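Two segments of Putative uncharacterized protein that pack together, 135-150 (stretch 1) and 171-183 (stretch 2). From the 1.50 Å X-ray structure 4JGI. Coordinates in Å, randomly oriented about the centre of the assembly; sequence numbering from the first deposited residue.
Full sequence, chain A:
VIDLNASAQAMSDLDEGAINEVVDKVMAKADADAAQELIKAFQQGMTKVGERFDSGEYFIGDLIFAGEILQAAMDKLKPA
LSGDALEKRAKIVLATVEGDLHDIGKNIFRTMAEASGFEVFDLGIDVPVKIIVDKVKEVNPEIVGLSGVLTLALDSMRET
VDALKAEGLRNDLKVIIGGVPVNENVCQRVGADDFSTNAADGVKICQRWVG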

ATOM      1  N   LYS A 135     -10.534 -13.551  -9.065  1.00 17.71           N
ATOM      2  CA  LYS A 135      -9.790 -13.531  -7.855  1.00 17.87           C
ATOM      3  C   LYS A 135     -10.562 -12.831  -6.702  1.00 17.78           C
ATOM      4  O   LYS A 135     -10.508 -13.226  -5.595  1.00 18.94           O
ATOM      5  CB  LYS A 135      -8.439 -12.834  -8.053  1.00 18.20           C
ATOM      6  CG  LYS A 135      -7.478 -13.058  -6.885  1.00 19.09           C
ATOM      7  CD  LYS A 135      -7.018 -14.535  -6.775  1.00 21.63           C
ATOM      8  CE  LYS A 135      -5.886 -14.717  -5.826  1.00 25.47           C
ATOM      9  NZ  LYS A 135      -5.491 -16.169  -5.948  1.00 36.64           N
ATOM     10  N   VAL A 136     -11.304 -11.793  -7.043  1.00 16.85           N
ATOM     11  CA  VAL A 136     -12.129 -11.077  -6.056  1.00 16.80           C
ATOM     12  C   VAL A 136     -13.221 -12.015  -5.550  1.00 18.61           C
ATOM     13  O   VAL A 136     -13.445 -12.091  -4.342  1.00 19.32           O
ATOM     14  CB  VAL A 136     -12.719  -9.821  -6.673  1.00 16.84           C
ATOM     15  CG1 VAL A 136     -13.789  -9.210  -5.785  1.00 19.77           C
ATOM     16  CG2 VAL A 136     -11.686  -8.791  -7.019  1.00 17.31           C
ATOM     17  N   LYS A 137     -13.840 -12.783  -6.446  1.00 18.44           N
ATOM     18  CA  LYS A 137     -14.803 -13.779  -5.974  1.00 19.89           C
ATOM     19  C   LYS A 137     -14.212 -14.815  -5.032  1.00 19.45           C
ATOM     20  O   LYS A 137     -14.868 -15.269  -4.097  1.00 22.17           O
ATOM     21  CB  LYS A 137     -15.454 -14.538  -7.157  1.00 20.04           C
ATOM     22  CG  LYS A 137     -16.301 -13.696  -8.055  1.00 20.51           C
ATOM     23  CD  LYS A 137     -16.772 -14.496  -9.246  1.00 22.79           C
ATOM     24  CE  LYS A 137     -17.685 -13.620 -10.084  1.00 29.83           C
ATOM     25  NZ  LYS A 137     -18.501 -14.346 -11.077  1.00 33.56           N
ATOM     26  N   GLU A 138     -12.975 -15.267  -5.342  1.00 19.10           N
ATOM     27  CA  GLU A 138     -12.275 -16.235  -4.566  1.00 20.58           C
ATOM     28  C   GLU A 138     -11.900 -15.800  -3.182  1.00 21.11           C
ATOM     29  O   GLU A 138     -12.057 -16.574  -2.206  1.00 23.07           O
ATOM     30  CB  GLU A 138     -11.052 -16.721  -5.351  1.00 21.91           C
ATOM     31  CG  GLU A 138     -10.263 -17.818  -4.654  1.00 22.82           C
ATOM     32  CD  GLU A 138      -8.953 -18.206  -5.371  1.00 36.86           C
ATOM     33  OE1 GLU A 138      -8.697 -17.738  -6.508  1.00 46.08           O
ATOM     34  OE2 GLU A 138      -8.167 -19.063  -4.840  1.00 54.51           O
ATOM     35  N   VAL A 139     -11.336 -14.599  -3.029  1.00 19.69           N
ATOM     36  CA  VAL A 139     -10.734 -14.218  -1.767  1.00 20.60           C
ATOM     37  C   VAL A 139     -11.480 -13.115  -0.994  1.00 19.79           C
ATOM     38  O   VAL A 139     -11.193 -12.828   0.156  1.00 23.74           O
ATOM     39  CB  VAL A 139      -9.237 -13.902  -1.922  1.00 26.68           C
ATOM     40  CG1 VAL A 139      -8.547 -14.924  -2.815  1.00 30.78           C
ATOM     41  CG2 VAL A 139      -9.005 -12.560  -2.560  1.00 22.83           C
ATOM     42  N   ASN A 140     -12.492 -12.517  -1.611  1.00 18.86           N
ATOM     43  CA  ASN A 140     -13.284 -11.474  -0.973  1.00 23.23           C
ATOM     44  C   ASN A 140     -12.447 -10.374  -0.287  1.00 19.74           C
ATOM     45  O   ASN A 140     -12.530 -10.125   0.927  1.00 21.76           O
ATOM     46  CB  ASN A 140     -14.364 -12.052  -0.033  1.00 24.97           C
ATOM     47  CG  ASN A 140     -15.697 -12.307  -0.790  1.00 31.05           C
ATOM     48  OD1 ASN A 140     -16.349 -11.431  -1.481  1.00 39.88           O
ATOM     49  ND2 ASN A 140     -16.098 -13.477  -0.677  1.00 29.64           N
ATOM     50  N   PRO A 141     -11.654  -9.672  -1.107  1.00 21.10           N
ATOM     51  CA  PRO A 141     -10.815  -8.666  -0.495  1.00 19.03           C
ATOM     52  C   PRO A 141     -11.569  -7.446  -0.073  1.00 17.21           C
ATOM     53  O   PRO A 141     -12.608  -7.106  -0.634  1.00 21.41           O
ATOM     54  CB  PRO A 141      -9.912  -8.252  -1.649  1.00 20.50           C
ATOM     55  CG  PRO A 141     -10.792  -8.403  -2.867  1.00 20.81           C
ATOM     56  CD  PRO A 141     -11.549  -9.680  -2.600  1.00 19.53           C
ATOM     57  N   GLU A 142     -10.980  -6.718   0.849  1.00 18.44           N
ATOM     58  CA  GLU A 142     -11.470  -5.368   1.191  1.00 20.28           C
ATOM     59  C   GLU A 142     -11.203  -4.318   0.119  1.00 16.59           C
ATOM     60  O   GLU A 142     -11.938  -3.330  -0.036  1.00 17.29           O
ATOM     61  CB  GLU A 142     -10.778  -4.914   2.464  1.00 22.29           C
ATOM     62  CG  GLU A 142     -11.230  -5.538   3.798  1.00 24.28           C
ATOM     63  CD  GLU A 142     -10.977  -7.034   4.078  1.00 32.69           C
ATOM     64  OE1 GLU A 142     -10.064  -7.691   3.571  1.00 27.34           O
ATOM     65  OE2 GLU A 142     -11.771  -7.598   4.872  1.00 43.09           O
ATOM     66  N   ILE A 143     -10.079  -4.480  -0.579  1.00 17.06           N
ATOM     67  CA  ILE A 143      -9.518  -3.504  -1.535  1.00 15.59           C
ATOM     68  C   ILE A 143      -9.065  -4.191  -2.819  1.00 15.53           C
ATOM     69  O   ILE A 143      -8.463  -5.295  -2.765  1.00 16.26           O
ATOM     70  CB  ILE A 143      -8.321  -2.754  -0.924  1.00 16.22           C
ATOM     71  CG1 ILE A 143      -8.726  -2.071   0.379  1.00 17.85           C
ATOM     72  CG2 ILE A 143      -7.742  -1.750  -1.929  1.00 17.13           C
ATOM     73  CD1 ILE A 143      -7.605  -1.552   1.264  1.00 23.54           C
ATOM     74  N   VAL A 144      -9.379  -3.561  -3.933  1.00 14.91           N
ATOM     75  CA  VAL A 144      -8.805  -3.897  -5.222  1.00 15.10           C
ATOM     76  C   VAL A 144      -7.948  -2.734  -5.670  1.00 15.97           C
ATOM     77  O   VAL A 144      -8.405  -1.599  -5.684  1.00 16.76           O
ATOM     78  CB  VAL A 144      -9.863  -4.180  -6.271  1.00 15.69           C
ATOM     79  CG1 VAL A 144      -9.212  -4.489  -7.641  1.00 19.20           C
ATOM     80  CG2 VAL A 144     -10.684  -5.372  -5.851  1.00 19.67           C
ATOM     81  N   GLY A 145      -6.657  -3.004  -5.943  1.00 15.89           N
ATOM     82  CA  GLY A 145      -5.723  -1.970  -6.401  1.00 15.42           C
ATOM     83  C   GLY A 145      -5.290  -2.281  -7.828  1.00 15.25           C
ATOM     84  O   GLY A 145      -4.886  -3.429  -8.135  1.00 16.47           O
ATOM     85  N   LEU A 146      -5.429  -1.292  -8.676  1.00 14.08           N
ATOM     86  CA  LEU A 146      -5.208  -1.399 -10.084  1.00 15.12           C
ATOM     87  C   LEU A 146      -4.141  -0.379 -10.525  1.00 14.22           C
ATOM     88  O   LEU A 146      -4.239   0.812 -10.202  1.00 16.85           O
ATOM     89  CB  LEU A 146      -6.450  -1.135 -10.913  1.00 14.69           C
ATOM     90  CG  LEU A 146      -7.666  -1.991 -10.548  1.00 15.64           C
ATOM     91  CD1 LEU A 146      -8.915  -1.534 -11.303  1.00 18.99           C
ATOM     92  CD2 LEU A 146      -7.436  -3.434 -10.712  1.00 18.06           C
ATOM     93  N   SER A 147      -3.143  -0.874 -11.251  1.00 15.52           N
ATOM     94  CA  SER A 147      -2.045  -0.074 -11.835  1.00 16.50           C
ATOM     95  C   SER A 147      -2.133  -0.015 -13.357  1.00 16.35           C
ATOM     96  O   SER A 147      -2.399  -1.010 -13.973  1.00 17.82           O
ATOM     97  CB  SER A 147      -0.672  -0.667 -11.364  1.00 17.30           C
ATOM     98  OG  SER A 147       0.442   0.196 -11.680  1.00 17.12           O
ATOM     99  N   GLY A 148      -1.803   1.137 -13.885  1.00 17.68           N
ATOM    100  CA  GLY A 148      -1.674   1.267 -15.308  1.00 20.19           C
ATOM    101  C   GLY A 148      -1.200   2.623 -15.705  1.00 17.80           C
ATOM    102  O   GLY A 148      -1.344   3.605 -14.961  1.00 19.23           O
ATOM    103  N   VAL A 149      -0.734   2.693 -16.971  1.00 21.70           N
ATOM    104  CA  VAL A 149      -0.326   3.966 -17.545  1.00 21.73           C
ATOM    105  C   VAL A 149      -0.873   4.195 -18.952  1.00 23.15           C
ATOM    106  O   VAL A 149      -1.377   5.302 -19.244  1.00 23.87           O
ATOM    107  CB  VAL A 149       1.217   4.189 -17.531  1.00 26.04           C
ATOM    108  CG1 VAL A 149       1.889   2.948 -17.981  1.00 33.43           C
ATOM    109  CG2 VAL A 149       1.606   5.348 -18.480  1.00 27.89           C
ATOM    110  N   LEU A 150      -0.815   3.227 -19.804  1.00 23.20           N
ATOM    111  CA  LEU A 150      -1.297   3.443 -21.180  1.00 26.37           C
ATOM    112  C   LEU A 150      -2.805   3.732 -21.166  1.00 22.86           C
ATOM    113  O   LEU A 150      -3.543   3.275 -20.296  1.00 24.88           O
ATOM    114  CB  LEU A 150      -1.069   2.204 -21.986  1.00 25.94           C
ATOM    115  CG  LEU A 150       0.395   1.720 -22.131  1.00 37.22           C
ATOM    116  CD1 LEU A 150       0.510   0.650 -23.202  1.00 35.27           C
ATOM    117  CD2 LEU A 150       1.328   2.871 -22.363  1.00 40.31           C
ATOM    118  N   ASN A 171     -19.891  -2.948  -4.419  1.00 22.37           N
ATOM    119  CA  ASN A 171     -20.294  -2.120  -3.280  1.00 24.54           C
ATOM    120  C   ASN A 171     -19.726  -2.617  -1.993  1.00 23.11           C
ATOM    121  O   ASN A 171     -19.820  -1.939  -1.011  1.00 28.51           O
ATOM    122  CB  ASN A 171     -21.798  -2.132  -3.184  1.00 30.22           C
ATOM    123  CG  ASN A 171     -22.456  -1.400  -4.312  1.00 34.23           C
ATOM    124  OD1 ASN A 171     -21.909  -0.457  -4.880  1.00 38.15           O
ATOM    125  ND2 ASN A 171     -23.646  -1.874  -4.677  1.00 41.81           N
ATOM    126  N   ASP A 172     -19.175  -3.824  -1.957  1.00 20.69           N
ATOM    127  CA  ASP A 172     -18.572  -4.327  -0.760  1.00 22.85           C
ATOM    128  C   ASP A 172     -17.030  -4.290  -0.758  1.00 19.84           C
ATOM    129  O   ASP A 172     -16.389  -4.953   0.085  1.00 23.16           O
ATOM    130  CB  ASP A 172     -19.102  -5.722  -0.473  1.00 27.83           C
ATOM    131  CG  ASP A 172     -20.590  -5.700  -0.020  1.00 36.03           C
ATOM    132  OD1 ASP A 172     -20.911  -4.990   0.959  1.00 37.48           O
ATOM    133  OD2 ASP A 172     -21.433  -6.379  -0.660  1.00 37.31           O
ATOM    134  N   LEU A 173     -16.455  -3.518  -1.653  1.00 20.74           N
ATOM    135  CA  LEU A 173     -15.004  -3.318  -1.610  1.00 20.34           C
ATOM    136  C   LEU A 173     -14.680  -1.896  -2.013  1.00 20.08           C
ATOM    137  O   LEU A 173     -15.507  -1.160  -2.520  1.00 19.74           O
ATOM    138  CB  LEU A 173     -14.284  -4.322  -2.473  1.00 20.31           C
ATOM    139  CG  LEU A 173     -14.795  -4.423  -3.898  1.00 21.85           C
ATOM    140  CD1 LEU A 173     -14.158  -3.325  -4.744  1.00 21.56           C
ATOM    141  CD2 LEU A 173     -14.367  -5.753  -4.479  1.00 24.57           C
ATOM    142  N   LYS A 174     -13.420  -1.505  -1.825  1.00 17.27           N
ATOM    143  CA  LYS A 174     -12.959  -0.236  -2.240  1.00 16.65           C
ATOM    144  C   LYS A 174     -11.963  -0.476  -3.386  1.00 16.87           C
ATOM    145  O   LYS A 174     -11.210  -1.433  -3.326  1.00 18.25           O
ATOM    146  CB  LYS A 174     -12.224   0.391  -1.064  1.00 18.56           C
ATOM    147  CG  LYS A 174     -13.146   0.751   0.095  1.00 22.33           C
ATOM    148  CD  LYS A 174     -14.056   1.878  -0.269  1.00 28.32           C
ATOM    149  CE  LYS A 174     -14.967   2.234   0.926  1.00 38.69           C
ATOM    150  NZ  LYS A 174     -15.690   3.443   0.526  1.00 46.76           N
ATOM    151  N   VAL A 175     -11.942   0.414  -4.345  1.00 15.20           N
ATOM    152  CA  VAL A 175     -11.054   0.377  -5.513  1.00 16.05           C
ATOM    153  C   VAL A 175     -10.114   1.559  -5.459  1.00 16.36           C
ATOM    154  O   VAL A 175     -10.539   2.700  -5.408  1.00 17.91           O
ATOM    155  CB  VAL A 175     -11.782   0.409  -6.836  1.00 16.88           C
ATOM    156  CG1 VAL A 175     -10.817   0.357  -7.995  1.00 18.19           C
ATOM    157  CG2 VAL A 175     -12.742  -0.813  -6.903  1.00 19.26           C
ATOM    158  N   ILE A 176      -8.800   1.274  -5.460  1.00 16.36           N
ATOM    159  CA  ILE A 176      -7.767   2.320  -5.531  1.00 15.70           C
ATOM    160  C   ILE A 176      -6.978   2.109  -6.831  1.00 15.17           C
ATOM    161  O   ILE A 176      -6.631   0.977  -7.160  1.00 15.56           O
ATOM    162  CB  ILE A 176      -6.894   2.370  -4.268  1.00 16.60           C
ATOM    163  CG1 ILE A 176      -5.942   3.571  -4.338  1.00 18.28           C
ATOM    164  CG2 ILE A 176      -6.096   1.093  -4.062  1.00 16.90           C
ATOM    165  CD1 ILE A 176      -5.229   3.811  -3.026  1.00 19.90           C
ATOM    166  N   ILE A 177      -6.693   3.210  -7.525  1.00 17.05           N
ATOM    167  CA  ILE A 177      -5.907   3.153  -8.741  1.00 16.77           C
ATOM    168  C   ILE A 177      -4.607   3.949  -8.529  1.00 17.45           C
ATOM    169  O   ILE A 177      -4.528   4.905  -7.757  1.00 18.87           O
ATOM    170  CB  ILE A 177      -6.666   3.641  -9.992  1.00 16.25           C
ATOM    171  CG1 ILE A 177      -7.000   5.153  -9.840  1.00 19.09           C
ATOM    172  CG2 ILE A 177      -7.912   2.747 -10.143  1.00 18.56           C
ATOM    173  CD1 ILE A 177      -7.611   5.734 -11.075  1.00 22.27           C
ATOM    174  N   GLY A 178      -3.609   3.504  -9.295  1.00 18.39           N
ATOM    175  CA  GLY A 178      -2.320   4.176  -9.335  1.00 17.40           C
ATOM    176  C   GLY A 178      -1.666   3.967 -10.662  1.00 18.74           C
ATOM    177  O   GLY A 178      -2.105   3.210 -11.509  1.00 16.99           O
ATOM    178  N   GLY A 179      -0.590   4.721 -10.866  1.00 19.72           N
ATOM    179  CA  GLY A 179       0.163   4.659 -12.129  1.00 19.98           C
ATOM    180  C   GLY A 179       0.548   6.061 -12.580  1.00 21.92           C
ATOM    181  O   GLY A 179       0.052   7.084 -12.094  1.00 20.66           O
ATOM    182  N   VAL A 180       1.465   6.113 -13.544  1.00 21.01           N
ATOM    183  CA  VAL A 180       1.984   7.398 -14.008  1.00 24.06           C
ATOM    184  C   VAL A 180       0.987   8.551 -14.224  1.00 23.36           C
ATOM    185  O   VAL A 180       1.162   9.606 -13.689  1.00 28.86           O
ATOM    186  CB  VAL A 180       2.902   7.211 -15.222  1.00 24.33           C
ATOM    187  CG1 VAL A 180       3.211   8.560 -15.838  1.00 28.76           C
ATOM    188  CG2 VAL A 180       4.198   6.492 -14.799  1.00 25.73           C
ATOM    189  N   PRO A 181      -0.170   8.290 -14.874  1.00 23.01           N
ATOM    190  CA  PRO A 181      -1.070   9.379 -15.281  1.00 27.75           C
ATOM    191  C   PRO A 181      -2.300   9.554 -14.401  1.00 28.10           C
ATOM    192  O   PRO A 181      -3.187  10.345 -14.749  1.00 28.55           O
ATOM    193  CB  PRO A 181      -1.497   8.914 -16.655  1.00 26.63           C
ATOM    194  CG  PRO A 181      -1.615   7.440 -16.480  1.00 25.73           C
ATOM    195  CD  PRO A 181      -0.544   7.040 -15.530  1.00 24.03           C
ATOM    196  N   VAL A 182      -2.385   8.851 -13.266  1.00 25.24           N
ATOM    197  CA  VAL A 182      -3.660   8.839 -12.557  1.00 23.23           C
ATOM    198  C   VAL A 182      -3.843  10.185 -11.822  1.00 26.88           C
ATOM    199  O   VAL A 182      -2.905  10.810 -11.338  1.00 30.12           O
ATOM    200  CB  VAL A 182      -3.833   7.646 -11.569  1.00 26.95           C
ATOM    201  CG1 VAL A 182      -3.772   6.333 -12.386  1.00 26.55           C
ATOM    202  CG2 VAL A 182      -2.855   7.783 -10.404  1.00 31.12           C
ATOM    203  N   ASN A 183      -5.071  10.622 -11.735  1.00 26.26           N
ATOM    204  CA  ASN A 183      -5.451  11.850 -11.035  1.00 27.37           C
ATOM    205  C   ASN A 183      -6.930  11.776 -10.860  1.00 29.03           C
ATOM    206  O   ASN A 183      -7.539  10.708 -11.193  1.00 24.92           O
ATOM    207  CB  ASN A 183      -5.064  13.051 -11.869  1.00 30.99           C
ATOM    208  CG  ASN A 183      -5.694  13.057 -13.287  1.00 35.50           C
ATOM    209  OD1 ASN A 183      -6.792  12.549 -13.529  1.00 33.10           O
ATOM    210  ND2 ASN A 183      -4.965  13.652 -14.239  1.00 38.13           N
TER

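The apolar centre of the contact lies on the sheet face that carries Val144, Leu146, Val175 and Ile177. Leu173, just ahead of its strand, directs its CA-to-CB bond toward stretch 1, and its CD2 touches two valines: CG1 of Val136 in the helix at 3.7 Å and CG2 of Val144 in the strand at 3.9 Å. One methyl group thus ties helix and strand together, and Leu173 has more area covered by the partner stretch (71 Å²) than any other residue. Further along this face the packing is looser, with Leu146 CD1 4.3 Å from Val175 CG1 and Leu146 CB 4.2 Å from Ile177 CG2. On the other face, Ile143 CG2 meets Ile176 CG2 at 3.9 Å; Gly145, the bridge partner of Ile176, adds no side chain there.

Between these two layers of side chains, strands 143-147 and 174-178 run parallel, their axes 20° apart and paired residues 4.8-4.9 Å apart at CA. Six backbone hydrogen bonds alternate in direction. Lys174 N donates to Glu142 O (3.0 Å), and Val144 N returns to Lys174 O (2.9 Å); the pattern repeats through Ile176 N to Val144 O (2.9 Å) and Leu146 N to Ile176 O (3.0 Å). Gly178 N to Leu146 O (2.9 Å) precedes the longest, Gly148 N to Gly178 O (3.2 Å), whose 152° angle is also the least linear. CA-H...O contacts supplement the ladder, as between Ile143 CA and Lys174 O (3.2 Å).

Beyond the last bond, Gly179 CA approaches Gly148 O at 3.4 Å. An ideal CB on Gly179 would sit 1.9 Å from Gly148 O, a clash, and phi/psi of 138/166° independently calls for glycine. Gly179 opens a type I turn to Val182, in which Pro181 CD lies 3.9 Å from Val149 CB. At the opposite end, the Lys174 side chain leads away from stretch 1, and its backbone N and O both bond to stretch 1.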